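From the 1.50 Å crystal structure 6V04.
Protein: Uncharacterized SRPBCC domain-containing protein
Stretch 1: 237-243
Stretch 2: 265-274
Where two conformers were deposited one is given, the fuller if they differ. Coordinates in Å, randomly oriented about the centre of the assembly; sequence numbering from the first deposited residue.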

# COMPACT_ATOMS: atom_id res chain seq x y z
N THR A 237 5.19 14.94 -2.27
CA THR A 237 4.66 13.63 -1.91
C THR A 237 4.31 13.63 -0.44
O THR A 237 5.18 13.80 0.42
N LEU A 238 3.02 13.47 -0.14
CA LEU A 238 2.52 13.33 1.21
C LEU A 238 2.42 11.84 1.52
O LEU A 238 1.72 11.12 0.82
N SER A 239 3.15 11.39 2.53
CA SER A 239 3.19 9.98 2.88
C SER A 239 2.80 9.78 4.34
O SER A 239 3.06 10.64 5.20
N VAL A 240 2.19 8.64 4.61
CA VAL A 240 1.81 8.26 5.96
C VAL A 240 2.33 6.86 6.24
O VAL A 240 2.38 6.01 5.34
N SER A 241 2.76 6.64 7.48
CA SER A 241 3.06 5.31 8.01
C SER A 241 2.37 5.20 9.35
O SER A 241 2.53 6.09 10.20
N HIS A 242 1.63 4.11 9.58
CA HIS A 242 0.96 3.90 10.85
C HIS A 242 1.24 2.47 11.28
O HIS A 242 0.77 1.52 10.64
N GLN A 243 2.01 2.32 12.35
CA GLN A 243 2.58 1.04 12.76
C GLN A 243 2.08 0.63 14.15
O GLN A 243 1.61 1.46 14.93
N THR A 265 -9.40 4.59 6.63
CA THR A 265 -9.40 5.97 7.12
C THR A 265 -8.26 6.76 6.50
O THR A 265 -8.46 7.90 6.05
N TRP A 266 -7.06 6.18 6.46
CA TRP A 266 -5.93 6.88 5.86
C TRP A 266 -6.12 7.06 4.36
O TRP A 266 -5.74 8.11 3.82
N THR A 267 -6.73 6.09 3.69
CA THR A 267 -7.04 6.25 2.27
C THR A 267 -7.93 7.47 2.05
O THR A 267 -7.68 8.29 1.16
N ALA A 268 -8.95 7.63 2.89
CA ALA A 268 -9.84 8.78 2.79
C ALA A 268 -9.11 10.08 3.10
O ALA A 268 -9.37 11.12 2.47
N ALA A 269 -8.20 10.05 4.07
CA ALA A 269 -7.47 11.26 4.44
C ALA A 269 -6.56 11.71 3.31
O ALA A 269 -6.49 12.90 3.00
N LEU A 270 -5.83 10.77 2.69
CA LEU A 270 -4.97 11.13 1.57
C LEU A 270 -5.79 11.72 0.44
O LEU A 270 -5.37 12.69 -0.21
N SER A 271 -6.96 11.14 0.16
CA SER A 271 -7.82 11.69 -0.88
C SER A 271 -8.25 13.11 -0.54
O SER A 271 -8.26 14.00 -1.40
N LEU A 272 -8.61 13.34 0.72
CA LEU A 272 -9.06 14.66 1.13
C LEU A 272 -7.93 15.67 1.03
O LEU A 272 -8.14 16.81 0.60
N ALA A 273 -6.71 15.27 1.41
CA ALA A 273 -5.57 16.17 1.23
C ALA A 273 -5.41 16.56 -0.23
O ALA A 273 -5.11 17.73 -0.53
N GLU A 274 -5.59 15.61 -1.15
CA GLU A 274 -5.49 15.93 -2.57
C GLU A 274 -6.54 16.96 -2.97
O GLU A 274 -6.26 17.88 -3.75

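A β-strand (237-243) packs nearly antiparallel against an α-helix (265-274) through a small, mostly apolar contact that carries a single hydrogen bond near the strand's C-terminal end. The axes approach to 10.1 Å at 163°, and about 319 Å² is buried in all. Strand alternation sets the pattern: Leu238, Val240 and His242 point toward the helix, while Ser239 and Ser241 point away. On the helix, Trp266, Leu270 and Ala273, spaced four and three residues apart, meet them.

Leu238 (chi1 t, chi2 p) sends CD2 to CB of Ala273 at 3.6 Å and to CD2 of Leu270 at 4.1 Å. Leu270 leaves its backbone sideways, but its m,t rotamer brings its end nearer the strand, where CD1 lies 4.2 Å from CG1 of Val240. Val240 (chi1 p) also sets CG2 squarely over one face of the Trp266 indole, 3.4 Å from the six-membered ring centroid and 4° off the normal, a CH-pi contact.

Trp266 (chi1 -80°, chi2 111°) directs its ring edge to His242 (chi1 t): NE1 donates to ND1 of His242 at 2.9 Å, with an N-H...N angle of 160°. The rings meet rim to rim, planes at 85°, so they do not stack. NE2 of His242 is hydrogen-bonded elsewhere in the structure.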

# COMPACT_ATOMS: atom_id res chain seq x y z
CB THR A 237 5.65 12.51 -2.22
OG1 THR A 237 5.93 12.49 -3.62
CG2 THR A 237 5.08 11.16 -1.81
CB LEU A 238 1.16 13.99 1.32
CG LEU A 238 0.40 13.73 2.61
CD1 LEU A 238 1.14 14.32 3.79
CD2 LEU A 238 -1.01 14.29 2.52
CB SER A 239 4.57 9.37 2.63
OG SER A 239 5.55 9.91 3.50
CB VAL A 240 0.29 8.32 6.20
CG1 VAL A 240 -0.45 7.41 5.23
CG2 VAL A 240 -0.02 7.92 7.65
CB SER A 241 4.56 5.11 8.17
OG SER A 241 4.86 3.87 8.79
CB HIS A 242 -0.53 4.19 10.71
CG HIS A 242 -1.23 4.38 12.01
ND1 HIS A 242 -2.50 4.91 12.09
CD2 HIS A 242 -0.84 4.11 13.28
CE1 HIS A 242 -2.87 4.94 13.36
NE2 HIS A 242 -1.88 4.47 14.10
CB GLN A 243 4.11 1.09 12.80
CG GLN A 243 4.74 1.32 11.43
CD GLN A 243 6.25 1.40 11.50
OE1 GLN A 243 6.82 1.80 12.51
NE2 GLN A 243 6.91 1.03 10.41
CB THR A 265 -9.31 5.98 8.64
OG1 THR A 265 -10.50 5.39 9.17
CG2 THR A 265 -9.20 7.39 9.19
CB TRP A 266 -4.63 6.15 6.16
CG TRP A 266 -4.13 6.44 7.54
CD1 TRP A 266 -4.07 5.58 8.60
CD2 TRP A 266 -3.64 7.71 8.02
NE1 TRP A 266 -3.57 6.23 9.70
CE2 TRP A 266 -3.31 7.54 9.37
CE3 TRP A 266 -3.46 8.96 7.43
CZ2 TRP A 266 -2.80 8.57 10.15
CZ3 TRP A 266 -2.94 9.99 8.20
CH2 TRP A 266 -2.61 9.79 9.54
CB THR A 267 -7.70 4.98 1.73
OG1 THR A 267 -6.80 3.87 1.88
CG2 THR A 267 -8.07 5.13 0.28
CB ALA A 268 -11.01 8.59 3.74
CB ALA A 269 -6.67 11.02 5.71
CB LEU A 270 -4.19 9.90 1.11
CG LEU A 270 -3.15 9.37 2.10
CD1 LEU A 270 -2.61 8.04 1.64
CD2 LEU A 270 -2.00 10.36 2.34
CB SER A 271 -9.05 10.81 -1.08
OG SER A 271 -8.68 9.54 -1.59
CB LEU A 272 -9.62 14.59 2.55
CG LEU A 272 -10.21 15.86 3.14
CD1 LEU A 272 -11.26 16.46 2.22
CD2 LEU A 272 -10.80 15.52 4.50
CB ALA A 273 -4.29 15.52 1.75
CB GLU A 274 -5.63 14.65 -3.40
CG GLU A 274 -5.61 14.86 -4.92
CD GLU A 274 -5.54 13.54 -5.68
OE1 GLU A 274 -6.12 12.55 -5.19
OE2 GLU A 274 -4.91 13.51 -6.75